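Local atomic coordinates of Blr3880 protein (Bradyrhizobium japonicum, PDB entry 2OOD), a protein that probably catalyses the zinc-dependent hydrolytic deamination of guanine to xanthine and ammonia in purine degradation. Residues A162-I167 with Y183-R188; D168-A173 with L246-D251; R206-A211 with G257-F262; P239-G244 with Q253-V258; G271-Y276 with C297-L302. All coordinates share one frame; numbering follows the deposited sequence.

Contact 1: A162-I167 with Y183-R188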
# COMPACT_ATOMS: atom_id res chain seq x y z
N ALA A 162 -24.20 8.68 9.25
CA ALA A 162 -23.44 8.93 10.47
C ALA A 162 -24.32 8.90 11.72
O ALA A 162 -25.54 8.76 11.63
CB ALA A 162 -22.72 10.26 10.36
N GLY A 163 -23.69 9.04 12.88
CA GLY A 163 -24.46 9.03 14.11
C GLY A 163 -23.59 9.08 15.35
O GLY A 163 -22.38 8.92 15.28
N LEU A 164 -24.23 9.32 16.49
CA LEU A 164 -23.52 9.38 17.77
C LEU A 164 -22.94 8.01 18.06
O LEU A 164 -23.66 7.02 18.14
CB LEU A 164 -24.49 9.78 18.89
CG LEU A 164 -23.88 9.96 20.28
CD1 LEU A 164 -22.89 11.12 20.27
CD2 LEU A 164 -24.98 10.20 21.28
N THR A 165 -21.62 7.95 18.22
CA THR A 165 -20.93 6.69 18.49
C THR A 165 -20.82 6.40 19.98
O THR A 165 -19.89 6.85 20.64
CB THR A 165 -19.52 6.71 17.87
OG1 THR A 165 -19.63 6.91 16.46
CG2 THR A 165 -18.80 5.40 18.14
N GLY A 166 -21.77 5.63 20.52
CA GLY A 166 -21.77 5.31 21.93
C GLY A 166 -20.67 4.35 22.38
O GLY A 166 -20.39 3.36 21.71
N ILE A 167 -20.05 4.65 23.51
CA ILE A 167 -18.99 3.82 24.06
C ILE A 167 -19.25 3.76 25.56
O ILE A 167 -19.31 4.79 26.25
CB ILE A 167 -17.58 4.40 23.75
CG1 ILE A 167 -16.49 3.53 24.38
CG2 ILE A 167 -17.48 5.82 24.24
CD1 ILE A 167 -16.24 2.25 23.64
N TYR A 183 -28.97 7.35 24.56
CA TYR A 183 -30.31 7.21 24.01
C TYR A 183 -30.93 8.58 23.80
O TYR A 183 -31.56 8.85 22.77
CB TYR A 183 -31.21 6.42 24.94
CG TYR A 183 -32.65 6.41 24.48
CD1 TYR A 183 -33.02 5.70 23.35
CD2 TYR A 183 -33.64 7.13 25.16
CE1 TYR A 183 -34.34 5.70 22.90
CE2 TYR A 183 -34.96 7.14 24.71
CZ TYR A 183 -35.30 6.42 23.58
OH TYR A 183 -36.60 6.39 23.11
N ARG A 184 -30.76 9.45 24.79
CA ARG A 184 -31.30 10.80 24.74
C ARG A 184 -30.73 11.54 23.53
O ARG A 184 -31.49 11.97 22.66
CB ARG A 184 -30.93 11.54 26.03
CG ARG A 184 -31.55 12.92 26.17
CD ARG A 184 -30.81 13.70 27.25
NE ARG A 184 -29.40 13.88 26.87
CZ ARG A 184 -28.44 14.25 27.71
NH1 ARG A 184 -28.71 14.47 28.99
NH2 ARG A 184 -27.19 14.41 27.26
N ASP A 185 -29.41 11.67 23.48
CA ASP A 185 -28.75 12.37 22.38
C ASP A 185 -29.02 11.74 21.01
O ASP A 185 -29.30 12.46 20.04
CB ASP A 185 -27.25 12.47 22.62
CG ASP A 185 -26.92 13.21 23.91
OD1 ASP A 185 -27.73 14.06 24.33
OD2 ASP A 185 -25.85 12.96 24.49
N SER A 186 -28.94 10.42 20.90
CA SER A 186 -29.18 9.75 19.62
C SER A 186 -30.59 10.06 19.13
O SER A 186 -30.82 10.25 17.94
CB SER A 186 -29.02 8.23 19.75
OG SER A 186 -27.67 7.89 20.00
N LYS A 187 -31.52 10.10 20.08
CA LYS A 187 -32.93 10.36 19.79
C LYS A 187 -33.07 11.77 19.23
O LYS A 187 -33.83 12.01 18.27
CB LYS A 187 -33.75 10.19 21.07
CG LYS A 187 -35.23 9.93 20.83
CD LYS A 187 -35.47 8.53 20.28
CE LYS A 187 -36.93 8.34 19.83
NZ LYS A 187 -37.93 8.59 20.92
N ARG A 188 -32.34 12.71 19.82
CA ARG A 188 -32.38 14.09 19.38
C ARG A 188 -31.79 14.22 17.99
O ARG A 188 -32.38 14.84 17.10
CB ARG A 188 -31.60 14.97 20.36
CG ARG A 188 -31.49 16.43 19.93
CD ARG A 188 -30.95 17.29 21.06
NE ARG A 188 -29.54 17.06 21.32
CZ ARG A 188 -28.56 17.33 20.45
NH1 ARG A 188 -28.85 17.85 19.26
NH2 ARG A 188 -27.29 17.10 20.78
O HOH W 1 -26.44 6.71 17.70
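Leu164 reaches across to the helix with one methyl: its CD2 lies 3.5 Å from Asp185 CB and 3.8 Å from Ser186 OG. The methyl gets there because CG is anti to the backbone N (chi1 -177°), which carries the isobutyl group out from the chain toward Asp185 and Ser186. Beside this packing, a single water links the polar atoms, donating to Leu164 O at 2.8 Å and to Ser186 OG at 2.9 Å. Ser186 OG is further bonded to Phe182 O, one turn back in its own helix. The contact joins the first two elements of a beta-alpha-beta unit of the TIM barrel, strand 160-166 and helix 179-193, the unit closing with strand 199-205. Asp185 turns its carboxylate to Arg184, whose NE and NH2 both reach OD1 from the same face, each at 3.0 Å. From strand 199-205, Tyr201 bonds Leu164 N through its hydroxyl and packs on Ser186, while Leu222 of helix 213-225 also touches that serine.

Contact 2: D168-A173 with L246-D251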
# COMPACT_ATOMS: atom_id res chain seq x y z
N ASP A 168 -19.40 2.54 26.07
CA ASP A 168 -19.75 2.27 27.46
C ASP A 168 -18.62 1.81 28.41
O ASP A 168 -18.42 2.40 29.47
CB ASP A 168 -20.86 1.22 27.46
CG ASP A 168 -21.88 1.46 28.53
OD1 ASP A 168 -22.96 0.82 28.50
OD2 ASP A 168 -21.59 2.30 29.40
N ARG A 169 -17.93 0.74 28.02
CA ARG A 169 -16.84 0.16 28.81
C ARG A 169 -15.50 0.28 28.09
O ARG A 169 -15.43 0.74 26.95
CB ARG A 169 -17.08 -1.34 29.03
CG ARG A 169 -18.51 -1.76 29.29
CD ARG A 169 -18.63 -3.27 29.07
NE ARG A 169 -19.76 -3.85 29.81
CZ ARG A 169 -20.14 -5.13 29.75
NH1 ARG A 169 -19.50 -6.00 28.97
NH2 ARG A 169 -21.18 -5.54 30.48
N ASN A 170 -14.46 -0.17 28.77
CA ASN A 170 -13.11 -0.19 28.23
C ASN A 170 -12.58 1.06 27.53
O ASN A 170 -11.90 0.97 26.50
CB ASN A 170 -12.98 -1.40 27.28
CG ASN A 170 -13.11 -2.73 28.01
OD1 ASN A 170 -12.43 -2.96 29.01
ND2 ASN A 170 -13.98 -3.61 27.51
N ALA A 171 -12.88 2.23 28.08
CA ALA A 171 -12.41 3.49 27.52
C ALA A 171 -12.32 4.52 28.65
O ALA A 171 -12.98 4.37 29.67
CB ALA A 171 -13.36 3.99 26.44
N PRO A 172 -11.50 5.57 28.48
CA PRO A 172 -11.37 6.59 29.53
C PRO A 172 -12.73 7.05 30.07
O PRO A 172 -13.73 7.06 29.35
CB PRO A 172 -10.61 7.71 28.83
CG PRO A 172 -9.74 6.96 27.88
CD PRO A 172 -10.69 5.93 27.30
N ALA A 173 -12.76 7.42 31.35
CA ALA A 173 -14.01 7.85 31.98
C ALA A 173 -14.52 9.16 31.38
O ALA A 173 -15.74 9.34 31.22
CB ALA A 173 -13.80 8.01 33.48
N LEU A 246 -16.30 -11.99 24.23
CA LEU A 246 -16.99 -13.16 24.76
C LEU A 246 -16.86 -13.19 26.27
O LEU A 246 -17.57 -13.93 26.96
CB LEU A 246 -16.44 -14.45 24.15
CG LEU A 246 -16.87 -14.66 22.69
CD1 LEU A 246 -16.27 -15.96 22.18
CD2 LEU A 246 -18.40 -14.67 22.57
N VAL A 247 -15.93 -12.38 26.79
CA VAL A 247 -15.75 -12.30 28.23
C VAL A 247 -16.72 -11.23 28.74
O VAL A 247 -17.48 -11.47 29.69
CB VAL A 247 -14.28 -11.92 28.59
CG1 VAL A 247 -14.16 -11.65 30.09
CG2 VAL A 247 -13.35 -13.05 28.20
N GLU A 248 -16.73 -10.07 28.09
CA GLU A 248 -17.63 -8.97 28.46
C GLU A 248 -19.10 -9.35 28.22
O GLU A 248 -20.02 -8.70 28.73
CB GLU A 248 -17.32 -7.72 27.63
CG GLU A 248 -15.88 -7.21 27.70
CD GLU A 248 -15.59 -6.44 28.97
OE1 GLU A 248 -16.47 -5.64 29.38
OE2 GLU A 248 -14.49 -6.63 29.54
N HIS A 249 -19.30 -10.39 27.41
CA HIS A 249 -20.64 -10.89 27.08
C HIS A 249 -20.61 -12.41 27.17
O HIS A 249 -20.64 -13.13 26.15
CB HIS A 249 -21.04 -10.44 25.67
CG HIS A 249 -21.22 -8.96 25.55
ND1 HIS A 249 -22.28 -8.29 26.12
CD2 HIS A 249 -20.45 -8.01 24.97
CE1 HIS A 249 -22.15 -7.00 25.90
NE2 HIS A 249 -21.05 -6.80 25.20
N PRO A 250 -20.56 -12.93 28.41
CA PRO A 250 -20.51 -14.35 28.76
C PRO A 250 -21.69 -15.17 28.29
O PRO A 250 -21.59 -16.39 28.13
CB PRO A 250 -20.39 -14.32 30.29
CG PRO A 250 -21.20 -13.12 30.64
CD PRO A 250 -20.74 -12.10 29.62
N ASP A 251 -22.80 -14.51 28.04
CA ASP A 251 -24.01 -15.21 27.61
C ASP A 251 -24.20 -15.30 26.10
O ASP A 251 -25.32 -15.58 25.64
CB ASP A 251 -25.23 -14.52 28.22
CG ASP A 251 -25.28 -13.04 27.89
OD1 ASP A 251 -24.28 -12.32 28.20
OD2 ASP A 251 -26.31 -12.60 27.32
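Arg169 NH1 is gripped by two oxygens of one residue, Glu248. The stronger bond runs to the backbone carbonyl: NH1 to Glu248 O is 2.8 Å and nearly straight, with an N-H...O angle of 168°. The oxygen lies at the edge of the guanidinium, nearly in its plane, whereas the donor sits tilted from the carbonyl plane. NH1 also makes a salt bridge to Glu248 OE1 at 3.1 Å, a weak hydrogen bond because the angle there is only 120°. The arginine, extended from CG to NE, and the glutamate, bent at chi2, run antiparallel alongside one another, their planar ends 72° apart. Glu248 closes helix 239-248, so the guanidinium sits on a carbonyl at the helix's C-terminal end, where a positive charge is probably favourable. The loop 168-173 follows strand 160-166, on the side of the barrel that carries the active site; the Asn170 side chain and guanine are about 9 Å apart at their nearest atoms. Asn170 ND2 approaches Glu248 CD at 3.6 Å but is hydrogen-bonded to Phe209 O. His249, the first residue beyond the helix, turns one ring face to the arginine, with NH1 4.1 Å above the ring plane and offset toward the rim. Its NE2 makes weak hydrogen bonds to Ala208 O and Ala211 O.

Contact 3: R206-A211 with G257-F262. With GUN (guanine), chain C.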
# COMPACT_ATOMS: atom_id res chain seq x y z
N ARG A 206 -20.33 1.69 19.14
CA ARG A 206 -18.98 1.50 18.63
C ARG A 206 -18.59 0.04 18.40
O ARG A 206 -18.30 -0.34 17.27
CB ARG A 206 -17.98 2.17 19.55
CG ARG A 206 -16.61 2.29 18.95
CD ARG A 206 -15.98 3.57 19.40
NE ARG A 206 -14.65 3.74 18.82
CZ ARG A 206 -13.96 4.87 18.86
NH1 ARG A 206 -14.48 5.94 19.46
NH2 ARG A 206 -12.76 4.93 18.31
N PHE A 207 -18.58 -0.76 19.46
CA PHE A 207 -18.25 -2.17 19.32
C PHE A 207 -18.53 -2.91 20.62
O PHE A 207 -18.32 -2.38 21.71
CB PHE A 207 -16.79 -2.34 18.86
CG PHE A 207 -15.77 -1.98 19.90
CD1 PHE A 207 -15.87 -0.80 20.62
CD2 PHE A 207 -14.68 -2.82 20.13
CE1 PHE A 207 -14.90 -0.45 21.57
CE2 PHE A 207 -13.70 -2.48 21.08
CZ PHE A 207 -13.82 -1.30 21.80
N ALA A 208 -19.02 -4.14 20.49
CA ALA A 208 -19.39 -4.98 21.63
C ALA A 208 -18.42 -4.87 22.79
O ALA A 208 -18.84 -4.70 23.94
CB ALA A 208 -19.53 -6.43 21.20
N PHE A 209 -17.13 -4.95 22.50
CA PHE A 209 -16.14 -4.87 23.56
C PHE A 209 -16.27 -3.63 24.43
O PHE A 209 -15.91 -3.65 25.61
CB PHE A 209 -14.73 -4.92 22.97
CG PHE A 209 -13.65 -4.95 24.01
CD1 PHE A 209 -13.56 -6.02 24.90
CD2 PHE A 209 -12.70 -3.94 24.09
CE1 PHE A 209 -12.53 -6.08 25.85
CE2 PHE A 209 -11.67 -3.98 25.04
CZ PHE A 209 -11.58 -5.06 25.92
N GLY A 210 -16.78 -2.54 23.85
CA GLY A 210 -16.94 -1.31 24.60
C GLY A 210 -18.40 -0.93 24.80
O GLY A 210 -18.71 0.25 24.97
N ALA A 211 -19.29 -1.93 24.79
CA ALA A 211 -20.71 -1.68 24.96
C ALA A 211 -21.39 -2.59 25.97
O ALA A 211 -21.57 -3.79 25.73
CB ALA A 211 -21.41 -1.81 23.62
N GLY A 257 -23.33 -12.98 17.55
CA GLY A 257 -24.40 -13.34 18.47
C GLY A 257 -24.75 -12.23 19.44
O GLY A 257 -25.90 -12.10 19.85
N VAL A 258 -23.75 -11.44 19.83
CA VAL A 258 -23.97 -10.35 20.76
C VAL A 258 -24.96 -9.34 20.17
O VAL A 258 -25.86 -8.88 20.86
CB VAL A 258 -22.66 -9.61 21.07
CG1 VAL A 258 -22.93 -8.47 22.05
CG2 VAL A 258 -21.65 -10.59 21.64
N TYR A 259 -24.78 -8.99 18.90
CA TYR A 259 -25.65 -8.03 18.23
C TYR A 259 -27.02 -8.60 17.91
O TYR A 259 -27.99 -7.84 17.84
CB TYR A 259 -25.01 -7.51 16.95
CG TYR A 259 -23.72 -6.77 17.18
CD1 TYR A 259 -23.65 -5.70 18.06
CD2 TYR A 259 -22.55 -7.16 16.54
CE1 TYR A 259 -22.45 -5.04 18.30
CE2 TYR A 259 -21.35 -6.51 16.78
CZ TYR A 259 -21.31 -5.46 17.66
OH TYR A 259 -20.11 -4.83 17.92
N GLU A 260 -27.12 -9.90 17.68
CA GLU A 260 -28.41 -10.52 17.37
C GLU A 260 -29.27 -10.56 18.63
O GLU A 260 -30.50 -10.47 18.56
CB GLU A 260 -28.21 -11.94 16.84
CG GLU A 260 -27.61 -12.02 15.46
CD GLU A 260 -27.15 -13.43 15.13
OE1 GLU A 260 -26.29 -13.97 15.87
OE2 GLU A 260 -27.64 -14.00 14.13
N LYS A 261 -28.62 -10.69 19.77
CA LYS A 261 -29.32 -10.73 21.05
C LYS A 261 -30.16 -9.48 21.20
O LYS A 261 -31.13 -9.45 21.95
CB LYS A 261 -28.32 -10.83 22.21
CG LYS A 261 -28.93 -10.69 23.61
CD LYS A 261 -27.86 -10.63 24.70
CE LYS A 261 -28.48 -10.42 26.08
NZ LYS A 261 -27.50 -10.07 27.17
N PHE A 262 -29.80 -8.43 20.46
CA PHE A 262 -30.53 -7.17 20.55
C PHE A 262 -31.18 -6.72 19.24
O PHE A 262 -31.45 -5.54 19.06
CB PHE A 262 -29.59 -6.08 21.05
CG PHE A 262 -29.03 -6.35 22.42
CD1 PHE A 262 -29.73 -5.97 23.56
CD2 PHE A 262 -27.79 -6.99 22.57
CE1 PHE A 262 -29.20 -6.22 24.84
CE2 PHE A 262 -27.26 -7.24 23.84
CZ PHE A 262 -27.97 -6.85 24.98
N9 GUN C . -13.86 -0.36 17.20
C8 GUN C . -13.25 -0.68 18.37
N7 GUN C . -11.97 -0.84 18.18
C5 GUN C . -11.67 -0.62 16.88
C6 GUN C . -10.47 -0.66 16.10
O6 GUN C . -9.37 -0.91 16.61
N1 GUN C . -10.57 -0.37 14.74
C2 GUN C . -11.79 -0.07 14.16
N2 GUN C . -11.86 0.22 12.81
N3 GUN C . -12.90 -0.04 14.87
C4 GUN C . -12.89 -0.32 16.22
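Tyr259 sends its hydroxyl to the start of the 3-10 turn in 206-211, where Ala208 N donates to Tyr259 OH at 2.9 Å with an N-H...O angle of 155°. This is the close-packed part: Phe207 CA is 3.5 Å from Tyr259 OH, and the same hydroxyl is hydrogen-bonded to His234 O and Thr233 OG1, so the buried oxygen is gripped by three partners. Around it the fit relaxes into plain apolar contact, Ala208 CB standing 4.1 Å from Val258 CG1. The outer side is charged: Lys261 is exposed and paired with Asp251, and Glu260 paired with Arg284 and Lys288. Phe207 turns its side chain the other way, its CG between backbone N and carbonyl carbon (chi1 70°). The imidazole edge of guanine points into one face of the ring, C8 lying over its centre with the two planes steeply inclined, and Gly210 N is near the rim of the opposite face. Arg206 O accepts from ND1 of the zinc ligand His234, a bond consistent with fixing that imidazole's orientation. The loop, which runs from strand 199-205 to helix 213-225, is held between helix 255-260, Val245 and Glu241 of helix 239-248, and the end of strand 230-234.

Contact 4: P239-G244 with Q253-V258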
# COMPACT_ATOMS: atom_id res chain seq x y z
N PRO A 239 -8.02 -10.70 17.31
CA PRO A 239 -8.18 -11.87 18.18
C PRO A 239 -8.38 -11.49 19.64
O PRO A 239 -9.34 -11.94 20.28
CB PRO A 239 -6.89 -12.68 17.93
CG PRO A 239 -5.91 -11.63 17.52
CD PRO A 239 -6.73 -10.74 16.61
N ALA A 240 -7.50 -10.64 20.17
CA ALA A 240 -7.63 -10.21 21.56
C ALA A 240 -9.01 -9.56 21.78
O ALA A 240 -9.65 -9.75 22.81
CB ALA A 240 -6.52 -9.23 21.92
N GLU A 241 -9.47 -8.79 20.79
CA GLU A 241 -10.76 -8.12 20.86
C GLU A 241 -11.88 -9.17 20.91
O GLU A 241 -12.84 -9.03 21.66
CB GLU A 241 -10.96 -7.21 19.64
CG GLU A 241 -12.28 -6.44 19.62
CD GLU A 241 -12.90 -6.35 18.23
OE1 GLU A 241 -13.96 -5.69 18.09
OE2 GLU A 241 -12.35 -6.96 17.28
N CYS A 242 -11.75 -10.21 20.11
CA CYS A 242 -12.76 -11.27 20.07
C CYS A 242 -12.87 -12.00 21.39
O CYS A 242 -13.97 -12.33 21.84
CB CYS A 242 -12.45 -12.27 18.95
SG CYS A 242 -12.88 -11.66 17.31
N SER A 243 -11.72 -12.28 22.01
CA SER A 243 -11.68 -12.96 23.30
C SER A 243 -12.37 -12.10 24.36
O SER A 243 -13.28 -12.57 25.06
CB SER A 243 -10.22 -13.22 23.72
OG SER A 243 -9.58 -14.12 22.82
N GLY A 244 -11.96 -10.83 24.45
CA GLY A 244 -12.55 -9.91 25.41
C GLY A 244 -14.07 -9.81 25.30
O GLY A 244 -14.78 -9.81 26.31
N GLN A 253 -22.53 -16.80 22.22
CA GLN A 253 -21.65 -17.77 21.56
C GLN A 253 -20.58 -17.19 20.64
O GLN A 253 -19.42 -17.60 20.69
CB GLN A 253 -22.52 -18.78 20.80
CG GLN A 253 -23.82 -19.08 21.53
CD GLN A 253 -23.56 -19.36 23.01
OE1 GLN A 253 -22.90 -20.34 23.35
NE2 GLN A 253 -24.07 -18.48 23.89
N ASP A 254 -20.98 -16.25 19.78
CA ASP A 254 -20.04 -15.62 18.86
C ASP A 254 -20.23 -14.11 18.81
O ASP A 254 -21.26 -13.58 19.26
CB ASP A 254 -20.16 -16.23 17.45
CG ASP A 254 -21.60 -16.40 17.00
OD1 ASP A 254 -22.43 -15.53 17.34
OD2 ASP A 254 -21.90 -17.38 16.29
N TYR A 255 -19.25 -13.40 18.26
CA TYR A 255 -19.32 -11.95 18.19
C TYR A 255 -20.64 -11.46 17.56
O TYR A 255 -21.28 -10.55 18.08
CB TYR A 255 -18.12 -11.41 17.42
CG TYR A 255 -17.69 -10.01 17.82
CD1 TYR A 255 -16.35 -9.70 17.98
CD2 TYR A 255 -18.63 -9.00 18.00
CE1 TYR A 255 -15.94 -8.40 18.31
CE2 TYR A 255 -18.23 -7.70 18.33
CZ TYR A 255 -16.89 -7.41 18.47
OH TYR A 255 -16.49 -6.11 18.76
N LEU A 256 -21.03 -12.07 16.44
CA LEU A 256 -22.27 -11.68 15.78
C LEU A 256 -23.46 -11.96 16.71
O LEU A 256 -24.47 -11.27 16.66
CB LEU A 256 -22.44 -12.46 14.47
CG LEU A 256 -23.70 -12.19 13.64
CD1 LEU A 256 -23.73 -10.75 13.19
CD2 LEU A 256 -23.71 -13.09 12.43
N GLY A 257 -23.33 -12.98 17.55
CA GLY A 257 -24.40 -13.34 18.47
C GLY A 257 -24.75 -12.23 19.44
O GLY A 257 -25.90 -12.10 19.85
N VAL A 258 -23.75 -11.44 19.83
CA VAL A 258 -23.97 -10.35 20.76
C VAL A 258 -24.96 -9.34 20.17
O VAL A 258 -25.86 -8.88 20.86
CB VAL A 258 -22.66 -9.61 21.07
CG1 VAL A 258 -22.93 -8.47 22.05
CG2 VAL A 258 -21.65 -10.59 21.64
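Glu241 and Tyr255 form the polar part of this helix-helix contact. Tyr255 OH donates to Glu241 OE1 at 2.7 Å, arriving from above the carboxylate plane, 44° out of it. The two side chains cross at about a right angle, and OE1 lies at the edge of the phenol ring, near its plane. The Glu241 chain leaves CA with CG anti to the backbone N (chi1 -179°), then bends at chi2, which brings the carboxylate to the hydroxyl. Its other oxygen, OE2, accepts from the backbone nitrogens of Glu237 and Asn238, just ahead of the helix, so both carboxylate oxygens are used and the group is fixed in rotation. As Glu237 belongs to the guanine pocket, Glu241 is placed as a second-shell residue, consistent with its holding the backbone beside the pocket; its side chain is about 5 Å from guanine at the nearest atoms. The sulfur-aromatic part is made by Cys242, whose SG lies beside the Tyr255 ring, 5.4 Å from its centroid and 4.0 Å from Tyr255 CD1. Third comes capping: Asp254, the N-cap of helix 255-260, accepts a weak bond from Gly257 N and forms a salt bridge to Arg284. Helix 279-288 flanks the start of helix 255-260, Glu281 touching both Tyr255 and Asp254; Leu95 of helix 95-107 covers Glu241, and Pro239, starting helix 239-248, packs on Ser356 of the second subunit.

Contact 5: G271-Y276 with C297-L302. With GUN (guanine), chain C.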
# COMPACT_ATOMS: atom_id res chain seq x y z
N GLY A 271 -21.17 -4.36 9.76
CA GLY A 271 -20.20 -4.80 10.74
C GLY A 271 -18.81 -4.66 10.14
O GLY A 271 -18.47 -5.39 9.23
N GLY A 272 -18.02 -3.73 10.65
CA GLY A 272 -16.69 -3.53 10.10
C GLY A 272 -15.67 -4.61 10.38
O GLY A 272 -15.65 -5.18 11.46
N HIS A 273 -14.84 -4.90 9.38
CA HIS A 273 -13.77 -5.90 9.50
C HIS A 273 -14.26 -7.33 9.73
O HIS A 273 -14.42 -7.76 10.87
CB HIS A 273 -12.85 -5.54 10.67
CG HIS A 273 -12.36 -4.13 10.66
ND1 HIS A 273 -12.85 -3.17 11.50
CD2 HIS A 273 -11.38 -3.54 9.93
CE1 HIS A 273 -12.20 -2.04 11.31
NE2 HIS A 273 -11.30 -2.23 10.36
N GLY A 274 -14.49 -8.08 8.66
CA GLY A 274 -14.94 -9.45 8.89
C GLY A 274 -13.87 -10.21 9.66
O GLY A 274 -14.14 -10.77 10.70
N VAL A 275 -12.66 -10.19 9.14
CA VAL A 275 -11.47 -10.86 9.69
C VAL A 275 -11.60 -12.14 10.51
O VAL A 275 -11.01 -13.15 10.14
CB VAL A 275 -10.60 -9.86 10.46
CG1 VAL A 275 -9.17 -10.37 10.50
CG2 VAL A 275 -10.62 -8.51 9.77
N TYR A 276 -12.34 -12.13 11.61
CA TYR A 276 -12.47 -13.34 12.41
C TYR A 276 -13.85 -13.95 12.52
O TYR A 276 -14.17 -14.63 13.50
CB TYR A 276 -11.88 -13.08 13.80
CG TYR A 276 -10.38 -12.94 13.75
CD1 TYR A 276 -9.56 -14.05 13.52
CD2 TYR A 276 -9.77 -11.70 13.83
CE1 TYR A 276 -8.19 -13.92 13.37
CE2 TYR A 276 -8.39 -11.56 13.68
CZ TYR A 276 -7.60 -12.67 13.45
OH TYR A 276 -6.24 -12.53 13.25
N CYS A 297 -6.73 -1.90 4.29
CA CYS A 297 -5.62 -1.05 4.74
C CYS A 297 -5.47 -1.10 6.25
O CYS A 297 -4.36 -1.15 6.77
CB CYS A 297 -5.84 0.40 4.32
SG CYS A 297 -5.69 0.68 2.57
N SER A 298 -6.60 -1.06 6.94
CA SER A 298 -6.64 -1.10 8.39
C SER A 298 -6.23 -2.48 8.89
O SER A 298 -5.40 -2.61 9.78
CB SER A 298 -8.05 -0.75 8.87
OG SER A 298 -8.15 -0.84 10.27
N ASN A 299 -6.83 -3.52 8.30
CA ASN A 299 -6.54 -4.89 8.67
C ASN A 299 -5.05 -5.17 8.65
O ASN A 299 -4.53 -5.84 9.54
CB ASN A 299 -7.26 -5.87 7.75
CG ASN A 299 -8.76 -5.82 7.93
OD1 ASN A 299 -9.26 -5.32 8.93
ND2 ASN A 299 -9.49 -6.36 6.96
N LEU A 300 -4.36 -4.65 7.63
CA LEU A 300 -2.91 -4.84 7.49
C LEU A 300 -2.11 -3.92 8.41
O LEU A 300 -1.14 -4.33 9.02
CB LEU A 300 -2.47 -4.63 6.04
CG LEU A 300 -3.05 -5.57 4.97
CD1 LEU A 300 -2.55 -5.18 3.60
CD2 LEU A 300 -2.66 -7.00 5.28
N PHE A 301 -2.51 -2.66 8.51
CA PHE A 301 -1.80 -1.71 9.36
C PHE A 301 -1.81 -2.11 10.84
O PHE A 301 -0.78 -2.00 11.53
CB PHE A 301 -2.42 -0.31 9.20
CG PHE A 301 -1.66 0.77 9.92
CD1 PHE A 301 -0.56 1.38 9.33
CD2 PHE A 301 -2.03 1.15 11.21
CE1 PHE A 301 0.16 2.36 10.01
CE2 PHE A 301 -1.30 2.14 11.90
CZ PHE A 301 -0.21 2.73 11.29
N LEU A 302 -2.95 -2.56 11.34
CA LEU A 302 -3.06 -2.95 12.74
C LEU A 302 -2.71 -4.42 12.99
O LEU A 302 -2.72 -4.88 14.13
CB LEU A 302 -4.48 -2.66 13.25
CG LEU A 302 -4.93 -1.20 13.21
CD1 LEU A 302 -6.37 -1.11 13.70
CD2 LEU A 302 -4.04 -0.35 14.08
N9 GUN C . -13.86 -0.36 17.20
C8 GUN C . -13.25 -0.68 18.37
N7 GUN C . -11.97 -0.84 18.18
C5 GUN C . -11.67 -0.62 16.88
C6 GUN C . -10.47 -0.66 16.10
O6 GUN C . -9.37 -0.91 16.61
N1 GUN C . -10.57 -0.37 14.74
C2 GUN C . -11.79 -0.07 14.16
N2 GUN C . -11.86 0.22 12.81
N3 GUN C . -12.90 -0.04 14.87
C4 GUN C . -12.89 -0.32 16.22
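Strand 269-272 gives way to an irregular turn at His273, whose backbone takes the uncommon positive phi of 64°, and this turn faces helix 296-301. The closest CA pair, His273 and Asn299, is 7.3 Å apart, leaving room for side chains between. His273 carries its imidazole toward the helix, CG lying anti to the carbonyl carbon (chi1 -50°). Asn299 OD1 lies at the edge of that ring beside CD2, the two planar groups being 55° apart, and the same amide packs against Val275, with Val275 CG2 3.6 Å from Asn299 OD1. Further round the ring, His273 NE2 and Ser298 OG are 3.4 Å apart. Both have a partner in the zinc ligand Asp326: Ser298 OG is hydrogen-bonded to Asp326 OD2, and His273 NE2 makes a weak bond to the same oxygen. Guanine brings its N2 amino group to another part of the His273 edge, although that approach is too close in the model to be trusted in detail. The zinc ligand His79 meets His273 edge to face. A histidine at the end of the sixth barrel strand, beside zinc-bound histidines and aspartate, is characteristic of the amidohydrolase active site, here with guanine bound.

Overall arrangement
Along the chain contact 1 closes first within its own beta-alpha-beta unit; contact 2 starts where contact 1's first segment ends, at 168, and its segments alternate with those of contacts 1, 3 and 4; contact 5 comes last. Contacts 2, 3 and 4 form a cluster, their centres about 9 to 11 Å apart: contacts 2 and 4 share helix 239-248, contacts 3 and 4 share helix 255-260. Contact 1 lies at one end, touching contact 3, and contact 5 at the other, about 24 Å from contact 1 between centres. Contacts 3 and 5, about 17 Å apart, both touch guanine, so loops after strands 199-205 and 269-272, either side of strand 230-234 in the TIM barrel, both line the pocket.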